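Local coordinates for protein Lv-ranaspumin (Lv-RSN-1) (Leptodactylus vastus, PDB 4K82) that is a surfactant protein of the frog foam nest and probably lowers surface tension at the air-water interface so that the foam forms and lasts, at residues Leu57-Leu62 / Cys67-Ile72; Gly150-Ile155 / Ile182-Gly187; Ser26-Val31 / Phe137-Lys142; Cys38-Gly43 / Gln49-Leu54; Leu76-Leu81 / Ile85-Gly90. All blocks are in the same frame, centred on the assembly; numbering follows the deposited sequence.

Interaction 1 (Leu57-Leu62 / Cys67-Ile72); sequences LLERTL and CALDDI
L62 and L69 meet through their CD1 methyls, 3.7 Å from L62 CD1 to L69 CD1, at the apolar centre of the turn between helices 48-64 and 69-76. The same L62 methyl faces I72 CD1 tip to tip. L69 has CG anti to its own N (chi1 -179°), which sends its two methyls toward the preceding helix: CD1 approaches L62 and L58 CD2, while CD2 rests on the aliphatic part of E59, 3.5 Å from L69 CD2 to E59 CG. In place of L69, an alanine here is likely to open a gap between L58, L62 and the E59 methylene. Two polar links join the backbones. C67 N donates to L62 O (2.8 Å), and a water bridges E59 O, to which it donates, and L69 N, from which it accepts, occupying an N-H in the first turn of helix 69-76. Covalently, C67 is tied to C18 by a disulfide, and L62 also touches L19, so helix 14-24 closes over this corner. The whole is a pair of consecutive helices joined by a short loop, with A68 as N-cap of the second, within a mainly helical, disulfide-braced fold.

Interaction 2 (Gly150-Ile155 / Ile182-Gly187); sequences GDPELI and IFVKDG
P152 and V184 face each other where the first turn of helix 152-165 comes beside strand 182-185, their CA atoms 6.5 Å apart. No direct hydrogen bond joins the two backbones. The helix start is fixed from within: D151 is the N-cap, and its OD1 accepts from E153 N at 3.0 Å, a bent capping bond with an N-H...O angle of 132° that arrives on the anti side of the carboxylate. On the other segment the chain leaves the strand through D186 and G187, both with positive phi, and returns as strand 188-191; F183 pairs with S190 through backbone hydrogen bonds, so the two strands form a small antiparallel beta hairpin packed against a helix, a rare piece of sheet in a mainly helical protein. V184 carries the side-chain contact with both methyls. Its CG2 lies 3.7 Å from P152 CB, and its CG1 lies 3.9 Å from P152 CG, the valine crossing the proline ring at about a right angle. E153 folds back at chi2 (-69°), which brings its carboxylate slantwise across the valine, with E153 OE1 3.3 Å from V184 CG2. That same OE1 accepts from a water, and the water in turn accepts from V184 N, bridging helix and strand on the solvent side. P152 and I155 also touch L189 of strand 188-191, while I182 and V184 touch I156.

Interaction 3 (Ser26-Val31 / Phe137-Lys142); sequences SGDLLV and FLKDLK
K139 NZ donates to D28 OD2 over 2.8 Å, forming a salt bridge that is the one close contact between the start of helix 29-42 and helix 133-144. The ammonium uses the syn lone pair of OD2, the side of the other carboxylate oxygen, yet D28 OD1 stays 4.0 Å from K139 NZ, so the grip is one-pronged and not a fork. The backbones stand well apart, 10.4 Å between the CA atoms of D28 and K139, and the lysine bridges most of this distance. Its chain runs extended from CG to CE and then bends at the last torsion (chi4 -80°), turning NZ onto the carboxylate; K139 CE follows closely, 3.2 Å from D28 OD2. The two side chains come from opposite directions. D28 sits at the N-cap position of helix 29-42 but makes no capping bond, its carboxylate being turned outward to the lysine. V31 and L138 only draw near each other beside the bridge, V31 CG1 to L138 CD1 being 4.6 Å. The ammonium has a second partner in S216 O, and V215 lies against both D28 and K139, so the C-terminal tail is gathered at the same point. K142 NZ bonds to V210 O and I213 O, holding the end of helix 196-212 and the residues after it to helix 133-144. The chemistry thus implies a link that depends on charge more than on apolar packing: two segments more than 100 residues apart in sequence are joined here by one ion pair, which the polar carbonyl of the tail probably steadies by fixing the direction of the ammonium.

Interaction 4 (Cys38-Gly43 / Gln49-Leu54); sequences CAYQNG and QDFKEL
Y40 of helix 29-42 and L54 of helix 48-64 make the closest backbone approach, 7.3 Å between their CA atoms, and the axes of the short segments 38-42 and 49-54 run nearly antiparallel at 159°, 10.8 Å apart at their closest. L54 fits against the facing helix with both methyls: its CD2 meets A39 CB at 4.0 Å, and its CD1 lies 3.9 Å from Y40 CA, pressing on the backbone beside the aromatic side chain. Further out, a chi1 of -171° swings the Y40 ring away from its N and across to F51, whose side chain it crosses at about a right angle. The ring planes are inclined at 43° with centroids 5.1 Å apart, neither parallel nor perpendicular, and the nearest approach is Y40 CE2 to F51 CD1 at 3.4 Å. The hydroxyl of Y40 lies over one face of the F51 ring. Around this layer, Y40 also packs on I93 of helix 89-102, and F51 on L46. At the end of the first helix N42 ND2 bonds back to C38 O, which also receives N42 N, while C38 itself is joined to C114 by a disulfide. Together the two segments form an antiparallel helical hairpin closed by a short loop, part of a mainly helical fold.

Interaction 5 (Leu76-Leu81 / Ile85-Gly90); sequences LGLEEL and IGVSTG
V87 presses its two methyls into the turn at L78 and E79, the one place where the loop leaving helix 69-76 and the approach to helix 89-102 touch. The tight side is V87 CG1, which lies 3.5 Å from L78 CB and 3.7 Å from L78 CD1, the two side chains crossing at about a right angle. With chi1 at 175°, V87 CG1 stands opposite the backbone N, which leaves CG2 directed at the backbone and at the glutamate: V87 CG2 is 3.4 Å from L78 O. Inward, L78 and V87 both rest on V73 of helix 69-76 and on I92 of helix 89-102, so this side continues the apolar packing between those helices. The first helix ends in a Schellman motif, with G77 at positive phi, followed by a type I beta turn from G77 to E80; the second begins after S88, its N-cap, whose OG bonds to D91 N. The contact therefore pins a helix C-terminal turn to the lead-in of the next helix. Cutting the V87 side chain back to an alanine here is likely to uncover L78 CB and CD1 and leave the carboxylate arm of E79 freer to turn. The solvent side is thinner: one exposed arm, close at a single methyl. E79 merely folds over the valine, bent at chi2 (-83°), with E79 OE1 3.3 Å from V87 CG2 and no hydrogen bond crossing between the segments.

How the interactions relate
Along the chain interaction 4 comes first, then interaction 1, then interaction 5; all three nest inside the long loop that interaction 3 closes, and interaction 2 follows. Interactions 4 and 1 share helix 48-64, their centres about 15 Å apart; interactions 3 and 4 share helix 29-42. Y40 of interaction 4 packs on T89 and G90 of interaction 5, and T61 of interaction 1 on L29 of interaction 3, joining the N-terminal helices into one group. Interaction 2 lies across the chain's centre, its centre about 42 Å from that of interaction 1 and about 52 Å from that of interaction 5. Interaction 3, its centre about 8 Å from the chain's, links the N-terminal group to helix 133-144.

Interaction 1 (Leu57-Leu62 / Cys67-Ile72)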
# COMPACT_ATOMS: atom_id res chain seq x y z
N LEU A 57 -1.46 -9.93 -8.40
CA LEU A 57 -1.81 -9.41 -7.09
C LEU A 57 -3.26 -8.91 -7.02
O LEU A 57 -3.96 -9.15 -6.04
CB LEU A 57 -0.84 -8.30 -6.68
CG LEU A 57 -1.03 -7.69 -5.30
CD1 LEU A 57 -0.80 -8.73 -4.20
CD2 LEU A 57 -0.11 -6.49 -5.12
N LEU A 58 -3.71 -8.22 -8.06
CA LEU A 58 -5.10 -7.79 -8.13
C LEU A 58 -6.05 -8.99 -8.11
O LEU A 58 -7.04 -9.00 -7.38
CB LEU A 58 -5.32 -6.98 -9.42
CG LEU A 58 -6.72 -6.39 -9.64
CD1 LEU A 58 -7.17 -5.54 -8.46
CD2 LEU A 58 -6.71 -5.57 -10.93
N GLU A 59 -5.73 -10.00 -8.91
CA GLU A 59 -6.53 -11.22 -8.94
C GLU A 59 -6.60 -11.85 -7.55
O GLU A 59 -7.69 -12.18 -7.07
CB GLU A 59 -5.96 -12.19 -9.98
CG GLU A 59 -6.16 -11.71 -11.40
CD GLU A 59 -5.53 -12.61 -12.45
OE1 GLU A 59 -4.51 -13.26 -12.15
OE2 GLU A 59 -6.06 -12.66 -13.58
N ARG A 60 -5.44 -11.99 -6.91
CA ARG A 60 -5.40 -12.61 -5.58
C ARG A 60 -6.15 -11.79 -4.55
O ARG A 60 -6.86 -12.33 -3.72
CB ARG A 60 -3.95 -12.82 -5.12
CG ARG A 60 -3.20 -13.89 -5.89
CD ARG A 60 -1.84 -14.15 -5.25
NE ARG A 60 -0.97 -12.98 -5.34
CZ ARG A 60 0.01 -12.85 -6.22
NH1 ARG A 60 0.74 -11.74 -6.22
NH2 ARG A 60 0.27 -13.82 -7.08
N THR A 61 -5.95 -10.48 -4.58
CA THR A 61 -6.60 -9.60 -3.64
C THR A 61 -8.12 -9.70 -3.75
O THR A 61 -8.82 -9.77 -2.74
CB THR A 61 -6.15 -8.14 -3.88
OG1 THR A 61 -4.75 -8.05 -3.63
CG2 THR A 61 -6.89 -7.19 -2.98
N LEU A 62 -8.64 -9.73 -4.98
CA LEU A 62 -10.09 -9.85 -5.17
C LEU A 62 -10.60 -11.22 -4.73
O LEU A 62 -11.67 -11.31 -4.12
CB LEU A 62 -10.46 -9.56 -6.62
CG LEU A 62 -10.29 -8.08 -6.91
CD1 LEU A 62 -10.28 -7.88 -8.40
CD2 LEU A 62 -11.40 -7.27 -6.24
N CYS A 67 -14.34 -12.21 -4.50
CA CYS A 67 -14.72 -11.76 -5.83
C CYS A 67 -13.78 -12.31 -6.90
O CYS A 67 -12.71 -12.83 -6.59
CB CYS A 67 -14.78 -10.24 -5.87
SG CYS A 67 -15.93 -9.56 -4.64
N ALA A 68 -14.19 -12.20 -8.16
CA ALA A 68 -13.38 -12.70 -9.26
C ALA A 68 -13.10 -11.56 -10.22
O ALA A 68 -14.03 -10.89 -10.66
CB ALA A 68 -14.10 -13.82 -9.99
N LEU A 69 -11.82 -11.34 -10.53
CA LEU A 69 -11.45 -10.25 -11.43
C LEU A 69 -12.14 -10.43 -12.79
O LEU A 69 -12.55 -9.45 -13.41
CB LEU A 69 -9.94 -10.16 -11.61
CG LEU A 69 -9.49 -9.01 -12.53
CD1 LEU A 69 -9.99 -7.64 -12.06
CD2 LEU A 69 -7.98 -8.99 -12.69
N ASP A 70 -12.27 -11.68 -13.23
CA ASP A 70 -12.91 -11.95 -14.53
C ASP A 70 -14.32 -11.39 -14.58
O ASP A 70 -14.73 -10.83 -15.61
CB ASP A 70 -12.96 -13.45 -14.80
CG ASP A 70 -11.62 -14.03 -15.20
OD1 ASP A 70 -10.76 -13.26 -15.67
OD2 ASP A 70 -11.45 -15.26 -15.06
N ASP A 71 -15.06 -11.54 -13.49
CA ASP A 71 -16.41 -11.00 -13.40
C ASP A 71 -16.39 -9.48 -13.49
O ASP A 71 -17.22 -8.89 -14.17
CB ASP A 71 -17.08 -11.39 -12.08
CG ASP A 71 -17.46 -12.85 -12.03
OD1 ASP A 71 -17.46 -13.50 -13.10
OD2 ASP A 71 -17.75 -13.34 -10.92
N ILE A 72 -15.44 -8.85 -12.79
CA ILE A 72 -15.32 -7.40 -12.82
C ILE A 72 -14.97 -6.91 -14.22
O ILE A 72 -15.54 -5.93 -14.71
CB ILE A 72 -14.30 -6.88 -11.77
CG1 ILE A 72 -14.83 -7.18 -10.37
CG2 ILE A 72 -14.06 -5.39 -11.96
CD1 ILE A 72 -13.80 -7.05 -9.27
O HOH W 1 -9.81 -12.62 -8.86

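Interaction 2 (Gly150-Ile155 / Ile182-Gly187)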
# COMPACT_ATOMS: atom_id res chain seq x y z
N GLY A 150 3.37 4.57 24.59
CA GLY A 150 4.42 3.60 24.34
C GLY A 150 5.74 3.95 25.00
O GLY A 150 6.03 5.11 25.29
N ASP A 151 6.53 2.92 25.26
CA ASP A 151 7.88 3.08 25.77
C ASP A 151 8.76 3.38 24.56
O ASP A 151 8.90 2.56 23.67
CB ASP A 151 8.30 1.76 26.42
CG ASP A 151 9.69 1.80 27.02
OD1 ASP A 151 10.56 2.56 26.55
OD2 ASP A 151 9.92 1.02 27.97
N PRO A 152 9.37 4.59 24.52
CA PRO A 152 10.12 4.92 23.30
C PRO A 152 11.32 4.00 23.02
O PRO A 152 11.64 3.80 21.86
CB PRO A 152 10.58 6.37 23.55
CG PRO A 152 10.56 6.52 25.03
CD PRO A 152 9.41 5.67 25.52
N GLU A 153 11.96 3.44 24.05
CA GLU A 153 13.03 2.49 23.78
C GLU A 153 12.46 1.24 23.12
O GLU A 153 13.11 0.64 22.25
CB GLU A 153 13.81 2.11 25.05
CG GLU A 153 14.70 3.24 25.59
CD GLU A 153 15.90 3.57 24.70
OE1 GLU A 153 16.41 4.72 24.80
OE2 GLU A 153 16.35 2.70 23.93
N LEU A 154 11.27 0.83 23.54
CA LEU A 154 10.64 -0.35 22.96
C LEU A 154 10.20 -0.05 21.53
O LEU A 154 10.30 -0.91 20.65
CB LEU A 154 9.45 -0.80 23.79
CG LEU A 154 9.26 -2.31 23.81
CD1 LEU A 154 10.44 -2.97 24.53
CD2 LEU A 154 7.96 -2.64 24.50
N ILE A 155 9.73 1.18 21.30
CA ILE A 155 9.32 1.57 19.94
C ILE A 155 10.50 1.54 18.98
O ILE A 155 10.37 1.08 17.83
CB ILE A 155 8.65 2.96 19.94
CG1 ILE A 155 7.31 2.91 20.69
CG2 ILE A 155 8.42 3.45 18.51
CD1 ILE A 155 6.65 4.26 20.84
N ILE A 182 19.20 7.27 15.71
CA ILE A 182 17.85 7.32 16.24
C ILE A 182 17.93 7.18 17.76
O ILE A 182 18.49 6.21 18.26
CB ILE A 182 16.94 6.24 15.62
CG1 ILE A 182 16.84 6.45 14.10
CG2 ILE A 182 15.55 6.27 16.26
CD1 ILE A 182 15.98 5.40 13.40
N PHE A 183 17.39 8.17 18.46
CA PHE A 183 17.57 8.30 19.90
C PHE A 183 16.25 8.64 20.56
O PHE A 183 15.37 9.22 19.94
CB PHE A 183 18.50 9.47 20.25
CG PHE A 183 19.88 9.38 19.69
CD1 PHE A 183 20.16 9.84 18.41
CD2 PHE A 183 20.93 8.90 20.47
CE1 PHE A 183 21.44 9.78 17.89
CE2 PHE A 183 22.22 8.85 19.96
CZ PHE A 183 22.48 9.28 18.67
N VAL A 184 16.14 8.36 21.84
CA VAL A 184 15.12 9.01 22.63
C VAL A 184 15.70 10.34 23.09
O VAL A 184 16.82 10.39 23.60
CB VAL A 184 14.74 8.20 23.86
CG1 VAL A 184 13.61 8.89 24.59
CG2 VAL A 184 14.30 6.80 23.44
N LYS A 185 14.95 11.42 22.88
CA LYS A 185 15.37 12.76 23.28
C LYS A 185 14.15 13.39 23.93
O LYS A 185 13.12 13.53 23.29
CB LYS A 185 15.78 13.56 22.04
CG LYS A 185 16.20 15.00 22.27
CD LYS A 185 16.72 15.62 20.97
CE LYS A 185 17.13 17.08 21.14
NZ LYS A 185 15.96 18.00 21.29
N ASP A 186 14.25 13.75 25.22
CA ASP A 186 13.12 14.40 25.89
C ASP A 186 11.81 13.60 25.77
O ASP A 186 10.73 14.17 25.66
CB ASP A 186 12.94 15.82 25.33
CG ASP A 186 12.06 16.70 26.21
OD1 ASP A 186 12.27 16.71 27.43
OD2 ASP A 186 11.15 17.37 25.66
N GLY A 187 11.90 12.27 25.80
CA GLY A 187 10.71 11.44 25.77
C GLY A 187 10.09 11.12 24.40
O GLY A 187 9.12 10.36 24.31
O HOH W 2 17.82 6.49 23.09

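Interaction 3 (Ser26-Val31 / Phe137-Lys142)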
# COMPACT_ATOMS: atom_id res chain seq x y z
N SER A 26 -15.73 -5.93 6.73
CA SER A 26 -14.54 -5.65 7.52
C SER A 26 -13.33 -6.30 6.88
O SER A 26 -13.22 -7.53 6.83
CB SER A 26 -14.70 -6.17 8.96
OG SER A 26 -15.66 -5.42 9.68
N GLY A 27 -12.42 -5.48 6.37
CA GLY A 27 -11.23 -5.97 5.70
C GLY A 27 -10.39 -4.86 5.12
O GLY A 27 -10.63 -3.67 5.36
N ASP A 28 -9.40 -5.25 4.33
CA ASP A 28 -8.40 -4.29 3.86
C ASP A 28 -8.54 -3.97 2.39
O ASP A 28 -7.65 -3.37 1.82
CB ASP A 28 -7.00 -4.85 4.11
CG ASP A 28 -6.71 -5.02 5.57
OD1 ASP A 28 -7.31 -4.27 6.36
OD2 ASP A 28 -5.90 -5.90 5.93
N LEU A 29 -9.65 -4.40 1.78
CA LEU A 29 -9.77 -4.36 0.33
C LEU A 29 -9.51 -2.99 -0.28
O LEU A 29 -8.75 -2.89 -1.23
CB LEU A 29 -11.13 -4.89 -0.12
CG LEU A 29 -11.31 -5.00 -1.63
CD1 LEU A 29 -10.24 -5.91 -2.23
CD2 LEU A 29 -12.70 -5.52 -1.96
N LEU A 30 -10.15 -1.95 0.25
CA LEU A 30 -9.98 -0.61 -0.34
C LEU A 30 -8.52 -0.18 -0.32
O LEU A 30 -7.98 0.30 -1.32
CB LEU A 30 -10.85 0.43 0.38
CG LEU A 30 -10.66 1.84 -0.20
CD1 LEU A 30 -11.06 1.89 -1.67
CD2 LEU A 30 -11.43 2.90 0.60
N VAL A 31 -7.86 -0.36 0.82
CA VAL A 31 -6.45 -0.03 0.95
C VAL A 31 -5.59 -0.82 -0.03
O VAL A 31 -4.73 -0.25 -0.71
CB VAL A 31 -5.96 -0.26 2.40
CG1 VAL A 31 -4.44 -0.25 2.48
CG2 VAL A 31 -6.58 0.78 3.34
N PHE A 137 3.16 -3.81 6.45
CA PHE A 137 4.01 -2.78 7.01
C PHE A 137 3.18 -1.74 7.76
O PHE A 137 3.52 -1.32 8.88
CB PHE A 137 4.80 -2.14 5.86
CG PHE A 137 5.68 -0.98 6.26
CD1 PHE A 137 6.68 -1.11 7.20
CD2 PHE A 137 5.53 0.24 5.62
CE1 PHE A 137 7.49 -0.04 7.53
CE2 PHE A 137 6.34 1.32 5.94
CZ PHE A 137 7.32 1.18 6.90
N LEU A 138 2.06 -1.35 7.17
CA LEU A 138 1.19 -0.37 7.80
C LEU A 138 0.58 -0.95 9.07
O LEU A 138 0.47 -0.24 10.08
CB LEU A 138 0.09 0.10 6.84
CG LEU A 138 0.58 0.73 5.54
CD1 LEU A 138 -0.63 1.05 4.67
CD2 LEU A 138 1.37 1.99 5.84
N LYS A 139 0.19 -2.22 9.03
CA LYS A 139 -0.33 -2.90 10.22
C LYS A 139 0.68 -2.89 11.36
O LYS A 139 0.33 -2.57 12.51
CB LYS A 139 -0.71 -4.35 9.88
CG LYS A 139 -1.90 -4.52 8.96
CD LYS A 139 -2.03 -5.99 8.58
CE LYS A 139 -3.20 -6.24 7.64
NZ LYS A 139 -4.49 -6.28 8.37
N ASP A 140 1.93 -3.23 11.07
CA ASP A 140 2.97 -3.23 12.10
C ASP A 140 3.20 -1.84 12.68
O ASP A 140 3.36 -1.67 13.88
CB ASP A 140 4.29 -3.75 11.52
CG ASP A 140 4.29 -5.24 11.33
OD1 ASP A 140 3.71 -5.94 12.18
OD2 ASP A 140 4.86 -5.72 10.32
N LEU A 141 3.20 -0.83 11.81
CA LEU A 141 3.35 0.55 12.30
C LEU A 141 2.18 0.96 13.17
O LEU A 141 2.37 1.58 14.21
CB LEU A 141 3.48 1.53 11.12
CG LEU A 141 4.76 1.44 10.30
CD1 LEU A 141 4.71 2.47 9.16
CD2 LEU A 141 6.01 1.63 11.15
N LYS A 142 0.98 0.59 12.76
CA LYS A 142 -0.23 0.97 13.49
C LYS A 142 -0.23 0.44 14.93
O LYS A 142 -0.67 1.13 15.85
CB LYS A 142 -1.49 0.51 12.74
CG LYS A 142 -2.79 1.02 13.34
CD LYS A 142 -3.98 0.53 12.51
CE LYS A 142 -5.31 1.02 13.06
NZ LYS A 142 -5.40 2.51 13.08

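Interaction 4 (Cys38-Gly43 / Gln49-Leu54)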
# COMPACT_ATOMS: atom_id res chain seq x y z
N CYS A 38 -2.44 2.57 -7.60
CA CYS A 38 -1.47 3.65 -7.63
C CYS A 38 -0.08 3.17 -8.02
O CYS A 38 0.68 3.91 -8.63
CB CYS A 38 -1.51 4.44 -6.32
SG CYS A 38 -3.12 5.24 -6.13
N ALA A 39 0.25 1.92 -7.70
CA ALA A 39 1.52 1.36 -8.14
C ALA A 39 1.55 1.29 -9.66
O ALA A 39 2.52 1.68 -10.31
CB ALA A 39 1.74 -0.03 -7.54
N TYR A 40 0.47 0.78 -10.24
CA TYR A 40 0.37 0.72 -11.68
C TYR A 40 0.49 2.11 -12.31
O TYR A 40 1.23 2.30 -13.28
CB TYR A 40 -0.94 0.04 -12.12
CG TYR A 40 -0.96 -0.22 -13.60
CD1 TYR A 40 -1.33 0.78 -14.48
CD2 TYR A 40 -0.58 -1.45 -14.11
CE1 TYR A 40 -1.33 0.56 -15.85
CE2 TYR A 40 -0.58 -1.68 -15.47
CZ TYR A 40 -0.94 -0.66 -16.33
OH TYR A 40 -0.94 -0.86 -17.70
N GLN A 41 -0.23 3.09 -11.75
CA GLN A 41 -0.31 4.42 -12.35
C GLN A 41 0.98 5.22 -12.20
O GLN A 41 1.26 6.09 -13.03
CB GLN A 41 -1.45 5.22 -11.72
CG GLN A 41 -2.86 4.79 -12.13
CD GLN A 41 -3.92 5.52 -11.34
OE1 GLN A 41 -3.69 5.93 -10.20
NE2 GLN A 41 -5.10 5.65 -11.93
N ASN A 42 1.75 4.93 -11.15
CA ASN A 42 2.90 5.77 -10.82
C ASN A 42 4.27 5.14 -10.99
O ASN A 42 5.27 5.85 -11.02
CB ASN A 42 2.77 6.32 -9.39
CG ASN A 42 1.65 7.33 -9.26
OD1 ASN A 42 1.83 8.51 -9.57
ND2 ASN A 42 0.48 6.88 -8.82
N GLY A 43 4.33 3.81 -11.10
CA GLY A 43 5.60 3.11 -11.28
C GLY A 43 6.38 3.61 -12.48
O GLY A 43 5.80 3.87 -13.53
N GLN A 49 7.38 -8.00 -16.38
CA GLN A 49 7.10 -8.87 -15.25
C GLN A 49 6.43 -8.12 -14.10
O GLN A 49 5.64 -8.71 -13.36
CB GLN A 49 8.36 -9.60 -14.77
CG GLN A 49 8.05 -10.67 -13.73
CD GLN A 49 9.25 -11.51 -13.39
OE1 GLN A 49 10.13 -11.73 -14.23
NE2 GLN A 49 9.31 -11.99 -12.15
N ASP A 50 6.73 -6.83 -13.96
CA ASP A 50 6.08 -6.01 -12.93
C ASP A 50 4.58 -5.91 -13.21
O ASP A 50 3.75 -6.08 -12.31
CB ASP A 50 6.69 -4.61 -12.86
CG ASP A 50 8.15 -4.62 -12.41
OD1 ASP A 50 8.52 -5.50 -11.62
OD2 ASP A 50 8.91 -3.72 -12.84
N PHE A 51 4.23 -5.66 -14.47
CA PHE A 51 2.84 -5.55 -14.89
C PHE A 51 2.12 -6.87 -14.68
O PHE A 51 0.96 -6.90 -14.25
CB PHE A 51 2.76 -5.15 -16.37
CG PHE A 51 3.06 -3.70 -16.61
CD1 PHE A 51 2.60 -2.73 -15.74
CD2 PHE A 51 3.83 -3.31 -17.69
CE1 PHE A 51 2.88 -1.39 -15.95
CE2 PHE A 51 4.12 -1.97 -17.91
CZ PHE A 51 3.64 -1.01 -17.03
N LYS A 52 2.79 -7.96 -15.01
CA LYS A 52 2.22 -9.29 -14.82
C LYS A 52 1.95 -9.56 -13.35
O LYS A 52 0.89 -10.06 -12.98
CB LYS A 52 3.13 -10.38 -15.40
CG LYS A 52 2.59 -11.79 -15.17
CD LYS A 52 3.39 -12.83 -15.93
CE LYS A 52 2.72 -14.20 -15.78
NZ LYS A 52 1.24 -14.07 -15.93
N GLU A 53 2.92 -9.22 -12.50
CA GLU A 53 2.78 -9.46 -11.07
C GLU A 53 1.73 -8.57 -10.43
O GLU A 53 1.07 -8.98 -9.48
CB GLU A 53 4.13 -9.31 -10.36
CG GLU A 53 5.08 -10.44 -10.72
CD GLU A 53 6.30 -10.48 -9.83
OE1 GLU A 53 6.16 -10.23 -8.61
OE2 GLU A 53 7.40 -10.77 -10.34
N LEU A 54 1.60 -7.35 -10.92
CA LEU A 54 0.54 -6.46 -10.44
C LEU A 54 -0.84 -7.04 -10.73
O LEU A 54 -1.73 -6.99 -9.89
CB LEU A 54 0.66 -5.05 -11.01
CG LEU A 54 1.67 -4.09 -10.35
CD1 LEU A 54 1.88 -2.86 -11.22
CD2 LEU A 54 1.21 -3.70 -8.95

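Interaction 5 (Leu76-Leu81 / Ile85-Gly90)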
# COMPACT_ATOMS: atom_id res chain seq x y z
N LEU A 76 -17.05 -4.30 -16.68
CA LEU A 76 -16.45 -3.08 -17.19
C LEU A 76 -16.64 -3.01 -18.71
O LEU A 76 -16.46 -1.96 -19.32
CB LEU A 76 -14.96 -2.98 -16.82
CG LEU A 76 -14.58 -2.83 -15.34
CD1 LEU A 76 -13.06 -2.89 -15.14
CD2 LEU A 76 -15.14 -1.54 -14.76
N GLY A 77 -17.00 -4.15 -19.30
CA GLY A 77 -17.29 -4.21 -20.72
C GLY A 77 -16.05 -4.36 -21.58
O GLY A 77 -16.11 -4.23 -22.80
N LEU A 78 -14.92 -4.64 -20.94
CA LEU A 78 -13.63 -4.72 -21.64
C LEU A 78 -13.47 -5.94 -22.56
O LEU A 78 -12.49 -6.03 -23.29
CB LEU A 78 -12.49 -4.64 -20.62
CG LEU A 78 -12.45 -3.33 -19.84
CD1 LEU A 78 -11.38 -3.31 -18.76
CD2 LEU A 78 -12.26 -2.19 -20.84
N GLU A 79 -14.42 -6.87 -22.53
CA GLU A 79 -14.24 -8.16 -23.19
C GLU A 79 -15.05 -8.40 -24.48
O GLU A 79 -15.15 -9.54 -24.92
CB GLU A 79 -14.57 -9.30 -22.21
CG GLU A 79 -13.54 -9.51 -21.11
CD GLU A 79 -12.37 -10.37 -21.55
OE1 GLU A 79 -11.48 -10.63 -20.71
OE2 GLU A 79 -12.33 -10.80 -22.72
N GLU A 80 -15.61 -7.36 -25.08
CA GLU A 80 -16.53 -7.56 -26.21
C GLU A 80 -15.82 -8.05 -27.48
O GLU A 80 -15.69 -9.26 -27.70
CB GLU A 80 -17.37 -6.30 -26.46
CG GLU A 80 -17.82 -5.59 -25.17
CD GLU A 80 -18.64 -6.48 -24.23
OE1 GLU A 80 -19.88 -6.38 -24.25
OE2 GLU A 80 -18.04 -7.26 -23.45
N LEU A 81 -15.37 -7.12 -28.32
CA LEU A 81 -14.49 -7.46 -29.44
C LEU A 81 -13.20 -6.68 -29.26
O LEU A 81 -12.19 -7.22 -28.78
CB LEU A 81 -15.14 -7.12 -30.80
CG LEU A 81 -14.77 -7.93 -32.06
CD1 LEU A 81 -15.60 -7.51 -33.28
CD2 LEU A 81 -13.28 -7.88 -32.41
N ILE A 85 -6.30 -9.06 -28.49
CA ILE A 85 -6.64 -10.35 -27.92
C ILE A 85 -6.28 -10.31 -26.44
O ILE A 85 -5.11 -10.17 -26.07
CB ILE A 85 -5.90 -11.49 -28.65
CG1 ILE A 85 -6.43 -11.61 -30.08
CG2 ILE A 85 -6.13 -12.81 -27.94
CD1 ILE A 85 -5.58 -12.50 -30.94
N GLY A 86 -7.31 -10.42 -25.61
CA GLY A 86 -7.17 -10.19 -24.18
C GLY A 86 -7.59 -8.79 -23.79
O GLY A 86 -8.01 -7.99 -24.63
N VAL A 87 -7.46 -8.47 -22.51
CA VAL A 87 -7.79 -7.14 -22.02
C VAL A 87 -6.55 -6.54 -21.38
O VAL A 87 -5.87 -7.20 -20.61
CB VAL A 87 -8.91 -7.20 -20.97
CG1 VAL A 87 -9.15 -5.82 -20.39
CG2 VAL A 87 -10.18 -7.77 -21.58
N SER A 88 -6.25 -5.28 -21.70
CA SER A 88 -5.02 -4.68 -21.19
C SER A 88 -5.16 -4.36 -19.70
O SER A 88 -6.23 -3.94 -19.23
CB SER A 88 -4.63 -3.44 -21.99
OG SER A 88 -4.83 -2.26 -21.25
N THR A 89 -4.09 -4.59 -18.96
CA THR A 89 -4.12 -4.36 -17.52
C THR A 89 -4.35 -2.88 -17.22
O THR A 89 -5.03 -2.54 -16.25
CB THR A 89 -2.85 -4.92 -16.86
OG1 THR A 89 -2.78 -6.33 -17.12
CG2 THR A 89 -2.88 -4.70 -15.33
N GLY A 90 -3.82 -2.01 -18.07
CA GLY A 90 -4.02 -0.59 -17.88
C GLY A 90 -5.48 -0.23 -17.94
O GLY A 90 -5.97 0.57 -17.13